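Side-chain contacts in necrotic enteritis toxin B (PDB 4I0N), which probably oligomerises on host membranes and opens pores in them, as a toxin of the alpha-hemolysin type: residues 39-44 and 283-288; 186-191 and 195-200; 226-231 and 278-283. All coordinates share one frame; numbering follows the deposited sequence. Where two conformers were deposited one is given.

How the interactions relate
The centres of interactions 1 and 3 are about 10 Å apart, on the same side of the chain's centre, and both join the six-stranded sheet to the sheet holding strands 258-279 and 284-287. They share His283, and Leu41 CD2 of the first packs 4.1 Å from Ile278 CD1 of the second. Asp30, a magnesium-binding residue with no metal bound to it in this chain, has its side chain about 4 Å from that of Ile285 and about 9 Å from that of Ile278. Interaction 2 lies across the chain's centre, about 48 and 54 Å from interactions 1 and 3, centre to centre.

Interaction 1 (39-44 and 283-288); sequences ATLSGT and HKIEYY
In the conformer given, one of two deposited, Ile285 presses its two branches against the backbone and side chain of 39-44. CG2, anti to the backbone N, turns to Leu41 and lies 3.7 Å from Leu41 O and 4.2 Å from Leu41 CD2, while CG1, anti to the carbonyl carbon (chi1 -68°), carries CD1 toward Gly43; the close approach of CD1 to Gly43 N is doubtful in detail. Leu41 meets the isoleucine nearly at a right angle. Gly43, without a side chain, allows the chains to come close here: its CA is 6.9 Å from that of Ile285. The two strand segments run antiparallel, at 163° and 7.3 Å between axes, yet share no hydrogen bond, consistent with strands of two facing sheets in the beta-sandwich of the alpha-hemolysin fold. The 39-44 backbone bonds to its sheet neighbours, Leu41 with Asp30 and Gly43 with Ser28, while Ile285 N and Tyr287 N reach across to Ser28 OG and to OD2 of the magnesium-binding Asp30. Strand 284-287 opens at a G1 bulge where His283 and Lys284 both face Asn279. Away from the apolar core the character changes. Ser42 points away and its OG bonds to Ser29 OG, and Thr40 OG1 pairs with Thr31 OG1. Lys284 and Glu286 are partly exposed; Glu286 OE2 accepts from Asn279 ND2, whereas the last two atoms of Lys284 were not modelled.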
loop_
_atom_site.group_PDB
_atom_site.type_symbol
_atom_site.label_atom_id
_atom_site.label_comp_id
_atom_site.label_asym_id
_atom_site.label_seq_id
_atom_site.Cartn_x
_atom_site.Cartn_y
_atom_site.Cartn_z
ATOM N N ALA A 39 -0.105 6.650 8.308
ATOM C CA ALA A 39 0.870 7.024 7.280
ATOM C C ALA A 39 2.034 7.721 7.934
ATOM O O ALA A 39 1.852 8.769 8.601
ATOM C CB ALA A 39 0.252 7.940 6.258
ATOM N N THR A 40 3.229 7.158 7.716
ATOM C CA THR A 40 4.468 7.810 8.121
ATOM C C THR A 40 5.245 8.108 6.859
ATOM O O THR A 40 5.540 7.192 6.084
ATOM C CB THR A 40 5.307 6.901 9.041
ATOM O OG1 THR A 40 4.605 6.707 10.279
ATOM C CG2 THR A 40 6.683 7.545 9.348
ATOM N N LEU A 41 5.560 9.381 6.651
ATOM C CA LEU A 41 6.318 9.803 5.464
ATOM C C LEU A 41 7.665 10.337 5.928
ATOM O O LEU A 41 7.728 11.315 6.692
ATOM C CB LEU A 41 5.554 10.875 4.662
ATOM C CG LEU A 41 6.152 11.207 3.289
ATOM C CD1 LEU A 41 6.098 9.996 2.345
ATOM C CD2 LEU A 41 5.414 12.373 2.672
ATOM N N SER A 42 8.737 9.671 5.499
ATOM C CA SER A 42 10.092 10.050 5.900
ATOM C C SER A 42 10.841 10.490 4.670
ATOM O O SER A 42 10.622 9.961 3.573
ATOM C CB SER A 42 10.845 8.880 6.551
ATOM O OG SER A 42 10.088 8.401 7.647
ATOM N N GLY A 43 11.740 11.449 4.856
ATOM C CA GLY A 43 12.444 12.035 3.717
ATOM C C GLY A 43 13.931 12.139 3.944
ATOM O O GLY A 43 14.388 12.378 5.073
ATOM N N THR A 44 14.680 11.940 2.864
ATOM C CA THR A 44 16.090 12.309 2.837
ATOM C C THR A 44 16.258 13.343 1.730
ATOM O O THR A 44 16.127 13.014 0.549
ATOM C CB THR A 44 16.974 11.095 2.540
ATOM O OG1 THR A 44 16.633 10.046 3.456
ATOM C CG2 THR A 44 18.443 11.476 2.699
ATOM N N HIS A 283 14.043 21.608 4.893
ATOM C CA HIS A 283 14.257 20.144 4.860
ATOM C C HIS A 283 13.390 19.413 5.877
ATOM O O HIS A 283 13.888 18.599 6.655
ATOM C CB HIS A 283 15.739 19.789 5.044
ATOM C CG HIS A 283 16.623 20.484 4.065
ATOM N ND1 HIS A 283 17.541 21.442 4.442
ATOM C CD2 HIS A 283 16.661 20.431 2.713
ATOM C CE1 HIS A 283 18.142 21.911 3.364
ATOM N NE2 HIS A 283 17.621 21.320 2.301
ATOM N N LYS A 284 12.088 19.709 5.848
ATOM C CA LYS A 284 11.145 19.120 6.795
ATOM C C LYS A 284 9.955 18.495 6.094
ATOM O O LYS A 284 9.516 18.959 5.029
ATOM C CB LYS A 284 10.634 20.171 7.784
ATOM C CG LYS A 284 11.708 20.792 8.692
ATOM C CD LYS A 284 12.251 19.766 9.693
ATOM N N ILE A 285 9.466 17.406 6.677
ATOM C CA ILE A 285 8.183 16.859 6.260
ATOM C C ILE A 285 7.159 17.184 7.337
ATOM O O ILE A 285 7.376 16.909 8.517
ATOM C CB ILE A 285 8.266 15.357 5.980
ATOM C CG1 ILE A 285 9.131 15.122 4.743
ATOM C CG2 ILE A 285 6.867 14.767 5.766
ATOM C CD1 ILE A 285 9.459 13.684 4.507
ATOM N N GLU A 286 6.050 17.809 6.919
ATOM C CA GLU A 286 5.063 18.360 7.892
ATOM C C GLU A 286 3.628 17.969 7.534
ATOM O O GLU A 286 3.077 18.442 6.548
ATOM C CB GLU A 286 5.174 19.880 7.953
ATOM C CG GLU A 286 6.595 20.368 8.298
ATOM C CD GLU A 286 6.879 21.828 7.922
ATOM O OE1 GLU A 286 6.086 22.450 7.195
ATOM O OE2 GLU A 286 7.927 22.337 8.358
ATOM N N TYR A 287 3.018 17.122 8.351
ATOM C CA TYR A 287 1.634 16.720 8.124
ATOM C C TYR A 287 0.696 17.921 8.216
ATOM O O TYR A 287 0.856 18.750 9.116
ATOM C CB TYR A 287 1.234 15.664 9.160
ATOM C CG TYR A 287 -0.210 15.288 9.077
ATOM C CD1 TYR A 287 -0.709 14.631 7.948
ATOM C CD2 TYR A 287 -1.076 15.569 10.127
ATOM C CE1 TYR A 287 -2.038 14.269 7.854
ATOM C CE2 TYR A 287 -2.423 15.217 10.051
ATOM C CZ TYR A 287 -2.889 14.565 8.900
ATOM O OH TYR A 287 -4.209 14.209 8.806
ATOM N N TYR A 288 -0.232 18.044 7.257
ATOM C CA TYR A 288 -1.259 19.097 7.261
ATOM C C TYR A 288 -2.447 18.576 8.043
ATOM O O TYR A 288 -3.064 17.592 7.624
ATOM C CB TYR A 288 -1.758 19.388 5.832
ATOM C CG TYR A 288 -0.985 20.416 5.030
ATOM C CD1 TYR A 288 -0.266 20.034 3.898
ATOM C CD2 TYR A 288 -1.017 21.771 5.369
ATOM C CE1 TYR A 288 0.421 20.968 3.123
ATOM C CE2 TYR A 288 -0.319 22.730 4.609
ATOM C CZ TYR A 288 0.399 22.318 3.480
ATOM O OH TYR A 288 1.088 23.254 2.708
#

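Interaction 2 (186-191 and 195-200); sequences AIYGNQ and KSRLYN. With EDO (1,2-ethanediol), chain G.
Arg197 lays its guanidinium flat on the ring of Tyr188 and at the same time hooks Gln191 with its edge. The stack is nearly parallel, the planes 9° apart and the guanidinium and ring centres 4.1 Å from each other, an arrangement of the cation-pi kind. The aliphatic part of Arg197 joins in: CD sits 3.6 Å from the Tyr188 ring centroid, almost on the ring normal, as a CH-pi contact. Arg197 starts with CG anti to the carbonyl carbon (chi1 -70°) and then runs extended to NE, carrying the side chain across the tyrosine about at right angles to that residue's own direction. On the other face of the ring lies Ile187 CG2, offset toward the rim.

Gln191, extended beyond CG, delivers OE1 into the guanidinium plane. There it accepts from Arg197 NE at 2.8 Å and from Arg197 NH2 at 3.0 Å, a side-on grip by two nitrogens on one oxygen. The NH2 donor lies on an OE1 lone pair, but NE is tilted from the carbonyl plane, and both bonds are bent. Next door, Ser196 OG accepts from the backbone N of Leu198 in an ST turn, and EDO O1, probably from the crystallisation liquor, bonds weakly to Leu198 O (3.5 Å). Both segments belong to one long loop, probably of the rim region as in alpha-hemolysin relatives, which bonds to strand 258-279 through Tyr188 with Gly261 and Arg197 with Trp259. Face and edge together fix the guanidinium's rotation, and the side-chain carbonyl of buried Gln191 is satisfied by a cation that the ring's electrons probably help to stabilise.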
loop_
_atom_site.group_PDB
_atom_site.type_symbol
_atom_site.label_atom_id
_atom_site.label_comp_id
_atom_site.label_asym_id
_atom_site.label_seq_id
_atom_site.Cartn_x
_atom_site.Cartn_y
_atom_site.Cartn_z
ATOM N N ALA A 186 -20.499 -26.497 -9.120
ATOM C CA ALA A 186 -21.935 -26.589 -9.415
ATOM C C ALA A 186 -22.816 -26.742 -8.175
ATOM O O ALA A 186 -23.925 -26.216 -8.143
ATOM C CB ALA A 186 -22.213 -27.721 -10.403
ATOM N N ILE A 187 -22.317 -27.449 -7.164
ATOM C CA ILE A 187 -23.065 -27.662 -5.929
ATOM C C ILE A 187 -22.688 -26.629 -4.851
ATOM O O ILE A 187 -23.561 -25.931 -4.347
ATOM C CB ILE A 187 -22.886 -29.092 -5.388
ATOM C CG1 ILE A 187 -23.236 -30.125 -6.475
ATOM C CG2 ILE A 187 -23.731 -29.314 -4.136
ATOM C CD1 ILE A 187 -22.900 -31.572 -6.091
ATOM N N TYR A 188 -21.394 -26.521 -4.529
ATOM C CA TYR A 188 -20.935 -25.684 -3.393
ATOM C C TYR A 188 -20.693 -24.213 -3.703
ATOM O O TYR A 188 -20.421 -23.423 -2.789
ATOM C CB TYR A 188 -19.686 -26.297 -2.757
ATOM C CG TYR A 188 -19.872 -27.773 -2.488
ATOM C CD1 TYR A 188 -20.752 -28.212 -1.502
ATOM C CD2 TYR A 188 -19.209 -28.731 -3.261
ATOM C CE1 TYR A 188 -20.952 -29.580 -1.266
ATOM C CE2 TYR A 188 -19.402 -30.097 -3.032
ATOM C CZ TYR A 188 -20.268 -30.507 -2.028
ATOM O OH TYR A 188 -20.462 -31.853 -1.800
ATOM N N GLY A 189 -20.796 -23.841 -4.978
ATOM C CA GLY A 189 -20.592 -22.451 -5.390
ATOM C C GLY A 189 -19.122 -22.122 -5.244
ATOM O O GLY A 189 -18.267 -22.949 -5.555
ATOM N N ASN A 190 -18.836 -20.910 -4.768
ATOM C CA ASN A 190 -17.470 -20.501 -4.493
ATOM C C ASN A 190 -17.102 -20.903 -3.065
ATOM O O ASN A 190 -17.724 -20.453 -2.112
ATOM C CB ASN A 190 -17.302 -18.980 -4.661
ATOM C CG ASN A 190 -15.846 -18.563 -4.651
ATOM O OD1 ASN A 190 -14.993 -19.269 -4.088
ATOM N ND2 ASN A 190 -15.532 -17.449 -5.315
ATOM N N GLN A 191 -16.099 -21.762 -2.931
ATOM C CA GLN A 191 -15.712 -22.280 -1.617
ATOM C C GLN A 191 -14.649 -21.433 -0.913
ATOM O O GLN A 191 -14.119 -21.838 0.123
ATOM C CB GLN A 191 -15.255 -23.743 -1.767
ATOM C CG GLN A 191 -16.412 -24.682 -2.092
ATOM C CD GLN A 191 -15.931 -25.993 -2.634
ATOM O OE1 GLN A 191 -15.799 -26.976 -1.889
ATOM N NE2 GLN A 191 -15.633 -26.023 -3.927
ATOM N N LYS A 195 -15.527 -23.047 5.624
ATOM C CA LYS A 195 -14.850 -23.968 6.560
ATOM C C LYS A 195 -15.290 -25.419 6.349
ATOM O O LYS A 195 -14.449 -26.330 6.287
ATOM C CB LYS A 195 -15.079 -23.512 8.006
ATOM C CG LYS A 195 -14.302 -24.257 9.080
ATOM C CD LYS A 195 -14.514 -23.559 10.418
ATOM C CE LYS A 195 -13.801 -24.277 11.553
ATOM N NZ LYS A 195 -13.797 -23.432 12.791
ATOM N N SER A 196 -16.601 -25.630 6.206
ATOM C CA SER A 196 -17.166 -26.967 5.967
ATOM C C SER A 196 -18.300 -26.945 4.947
ATOM O O SER A 196 -19.148 -26.061 4.971
ATOM C CB SER A 196 -17.683 -27.586 7.279
ATOM O OG SER A 196 -18.274 -28.850 7.044
ATOM N N ARG A 197 -18.324 -27.942 4.060
ATOM C CA ARG A 197 -19.434 -28.106 3.121
ATOM C C ARG A 197 -20.713 -28.565 3.821
ATOM O O ARG A 197 -21.822 -28.261 3.373
ATOM C CB ARG A 197 -19.068 -29.121 2.046
ATOM C CG ARG A 197 -18.017 -28.634 1.079
ATOM C CD ARG A 197 -17.535 -29.825 0.265
ATOM N NE ARG A 197 -16.697 -29.416 -0.850
ATOM C CZ ARG A 197 -16.188 -30.264 -1.737
ATOM N NH1 ARG A 197 -16.437 -31.569 -1.619
ATOM N NH2 ARG A 197 -15.439 -29.812 -2.732
ATOM N N LEU A 198 -20.546 -29.274 4.931
ATOM C CA LEU A 198 -21.652 -30.010 5.540
ATOM C C LEU A 198 -22.033 -29.534 6.935
ATOM O O LEU A 198 -23.185 -29.729 7.366
ATOM C CB LEU A 198 -21.335 -31.509 5.576
ATOM C CG LEU A 198 -20.930 -32.204 4.267
ATOM C CD1 LEU A 198 -20.617 -33.672 4.559
ATOM C CD2 LEU A 198 -22.002 -32.092 3.196
ATOM N N TYR A 199 -21.078 -28.940 7.644
ATOM C CA TYR A 199 -21.254 -28.643 9.069
ATOM C C TYR A 199 -21.188 -27.162 9.403
ATOM O O TYR A 199 -20.835 -26.348 8.541
ATOM C CB TYR A 199 -20.241 -29.434 9.911
ATOM C CG TYR A 199 -20.330 -30.915 9.650
ATOM C CD1 TYR A 199 -21.482 -31.630 9.983
ATOM C CD2 TYR A 199 -19.284 -31.597 9.025
ATOM C CE1 TYR A 199 -21.582 -32.988 9.716
ATOM C CE2 TYR A 199 -19.380 -32.971 8.766
ATOM C CZ TYR A 199 -20.526 -33.646 9.101
ATOM O OH TYR A 199 -20.627 -35.000 8.849
ATOM N N ASN A 200 -21.555 -26.844 10.653
ATOM C CA ASN A 200 -21.439 -25.505 11.252
ATOM C C ASN A 200 -22.619 -24.590 10.939
ATOM O O ASN A 200 -23.167 -24.640 9.843
ATOM C CB ASN A 200 -20.133 -24.807 10.833
ATOM C CG ASN A 200 -18.891 -25.629 11.134
ATOM O OD1 ASN A 200 -17.976 -25.705 10.308
ATOM N ND2 ASN A 200 -18.850 -26.252 12.306
HETATM C C1 EDO G . -26.776 -27.438 9.112
HETATM O O1 EDO G . -25.453 -27.942 9.332
HETATM C C2 EDO G . -27.118 -26.405 10.181
HETATM O O2 EDO G . -26.929 -25.076 9.674
#

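Interaction 3 (226-231 and 278-283); sequences LALTAP and INWQDH
Ala230 CB rests on one face of the Trp280 indole, 3.8 Å from the centroid of the six-membered ring and only 10° off its normal, so the methyl makes a CH-pi contact from directly above. The opposite face carries Ile278 CG2, offset toward the rim, and in the ring plane at the edge lies Leu228 O, 3.8 Å from Trp280 CH2. The indole is thus wedged between the sheets of the alpha-hemolysin-type beta-sandwich: strand 219-231 belongs to one, while strand 258-279, which ends just before the tryptophan, belongs to the other. Trp280 CG, anti to the carbonyl carbon (chi1 -64°), swings the indole toward strand 219-231.

Leu228 fills the angle beside the ring. Its CD1 is 3.9 Å from Trp280 CZ2 and 4.3 Å from Ile278 CG1, so one methyl bridges two residues of the facing segment. No hydrogen bond crosses between the segments; the polar corner of the indole is met on its own side, where Trp280 NE1 bonds to Ser237 OG of strand 236-255, the neighbour of strand 258-279. Beyond it the chain turns back in an Asx motif, in which Asp282 N donates to Asn279 OD1 at 3.0 Å, from well above the amide plane (57° out of it).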
loop_
_atom_site.group_PDB
_atom_site.type_symbol
_atom_site.label_atom_id
_atom_site.label_comp_id
_atom_site.label_asym_id
_atom_site.label_seq_id
_atom_site.Cartn_x
_atom_site.Cartn_y
_atom_site.Cartn_z
ATOM N N LEU A 226 9.816 6.742 -3.101
ATOM C CA LEU A 226 9.985 7.440 -4.352
ATOM C C LEU A 226 11.081 8.479 -4.285
ATOM O O LEU A 226 11.609 8.767 -3.197
ATOM C CB LEU A 226 8.654 8.050 -4.796
ATOM C CG LEU A 226 7.962 9.056 -3.899
ATOM C CD1 LEU A 226 8.743 10.373 -3.864
ATOM C CD2 LEU A 226 6.553 9.287 -4.461
ATOM N N ALA A 227 11.448 9.018 -5.451
ATOM C CA ALA A 227 12.385 10.123 -5.513
ATOM C C ALA A 227 11.635 11.289 -6.140
ATOM O O ALA A 227 11.024 11.125 -7.213
ATOM C CB ALA A 227 13.613 9.762 -6.378
ATOM N N LEU A 228 11.681 12.443 -5.475
ATOM C CA LEU A 228 11.142 13.691 -6.019
ATOM C C LEU A 228 12.271 14.558 -6.467
ATOM O O LEU A 228 13.292 14.684 -5.760
ATOM C CB LEU A 228 10.395 14.500 -4.952
ATOM C CG LEU A 228 9.009 14.129 -4.488
ATOM C CD1 LEU A 228 8.570 15.118 -3.397
ATOM C CD2 LEU A 228 8.048 14.200 -5.669
ATOM N N THR A 229 12.094 15.163 -7.634
ATOM C CA THR A 229 13.045 16.126 -8.144
ATOM C C THR A 229 12.390 17.514 -8.224
ATOM O O THR A 229 11.233 17.631 -8.646
ATOM C CB THR A 229 13.625 15.652 -9.488
ATOM O OG1 THR A 229 12.561 15.226 -10.351
ATOM C CG2 THR A 229 14.543 14.450 -9.248
ATOM N N ALA A 230 13.133 18.535 -7.808
ATOM C CA ALA A 230 12.664 19.912 -7.764
ATOM C C ALA A 230 13.707 20.839 -8.392
ATOM O O ALA A 230 14.903 20.555 -8.326
ATOM C CB ALA A 230 12.436 20.314 -6.310
ATOM N N PRO A 231 13.260 21.976 -8.970
ATOM C CA PRO A 231 14.207 23.032 -9.316
ATOM C C PRO A 231 14.947 23.474 -8.052
ATOM O O PRO A 231 14.404 23.335 -6.955
ATOM C CB PRO A 231 13.306 24.151 -9.844
ATOM C CG PRO A 231 12.028 23.451 -10.254
ATOM C CD PRO A 231 11.864 22.367 -9.243
ATOM N N ILE A 278 5.969 19.093 1.870
ATOM C CA ILE A 278 7.386 18.878 1.673
ATOM C C ILE A 278 8.034 20.255 1.746
ATOM O O ILE A 278 7.940 21.055 0.812
ATOM C CB ILE A 278 7.686 18.204 0.319
ATOM C CG1 ILE A 278 6.810 16.947 0.128
ATOM C CG2 ILE A 278 9.178 17.879 0.186
ATOM C CD1 ILE A 278 7.000 15.882 1.236
ATOM N N ASN A 279 8.670 20.530 2.876
ATOM C CA ASN A 279 9.256 21.834 3.122
ATOM C C ASN A 279 10.697 21.768 2.632
ATOM O O ASN A 279 11.592 21.395 3.396
ATOM C CB ASN A 279 9.200 22.154 4.623
ATOM C CG ASN A 279 9.568 23.605 4.932
ATOM O OD1 ASN A 279 10.325 24.246 4.199
ATOM N ND2 ASN A 279 9.044 24.112 6.024
ATOM N N TRP A 280 10.917 22.061 1.351
ATOM C CA TRP A 280 12.271 21.944 0.787
ATOM C C TRP A 280 13.207 22.951 1.448
ATOM O O TRP A 280 14.386 22.643 1.713
ATOM C CB TRP A 280 12.245 22.174 -0.733
ATOM C CG TRP A 280 11.469 21.139 -1.493
ATOM C CD1 TRP A 280 10.122 21.116 -1.742
ATOM C CD2 TRP A 280 12.013 19.979 -2.111
ATOM N NE1 TRP A 280 9.798 20.007 -2.490
ATOM C CE2 TRP A 280 10.945 19.295 -2.735
ATOM C CE3 TRP A 280 13.313 19.463 -2.218
ATOM C CZ2 TRP A 280 11.128 18.089 -3.437
ATOM C CZ3 TRP A 280 13.502 18.264 -2.920
ATOM C CH2 TRP A 280 12.411 17.606 -3.530
ATOM N N GLN A 281 12.672 24.136 1.754
ATOM C CA GLN A 281 13.469 25.221 2.304
ATOM C C GLN A 281 14.111 24.832 3.639
ATOM O O GLN A 281 15.287 25.089 3.860
ATOM C CB GLN A 281 12.598 26.461 2.483
ATOM C CG GLN A 281 13.346 27.698 2.924
ATOM C CD GLN A 281 12.510 28.956 2.763
ATOM O OE1 GLN A 281 11.285 28.923 2.892
ATOM N NE2 GLN A 281 13.168 30.067 2.467
ATOM N N ASP A 282 13.329 24.218 4.519
ATOM C CA ASP A 282 13.803 23.845 5.851
ATOM C C ASP A 282 14.159 22.358 5.992
ATOM O O ASP A 282 14.546 21.911 7.083
ATOM C CB ASP A 282 12.745 24.227 6.894
ATOM C CG ASP A 282 12.474 25.727 6.955
ATOM O OD1 ASP A 282 13.402 26.526 6.723
ATOM O OD2 ASP A 282 11.316 26.099 7.272
ATOM N N HIS A 283 14.043 21.608 4.893
ATOM C CA HIS A 283 14.257 20.144 4.860
ATOM C C HIS A 283 13.390 19.413 5.877
ATOM O O HIS A 283 13.888 18.599 6.655
ATOM C CB HIS A 283 15.739 19.789 5.044
ATOM C CG HIS A 283 16.623 20.484 4.065
ATOM N ND1 HIS A 283 17.541 21.442 4.442
ATOM C CD2 HIS A 283 16.661 20.431 2.713
ATOM C CE1 HIS A 283 18.142 21.911 3.364
ATOM N NE2 HIS A 283 17.621 21.320 2.301
#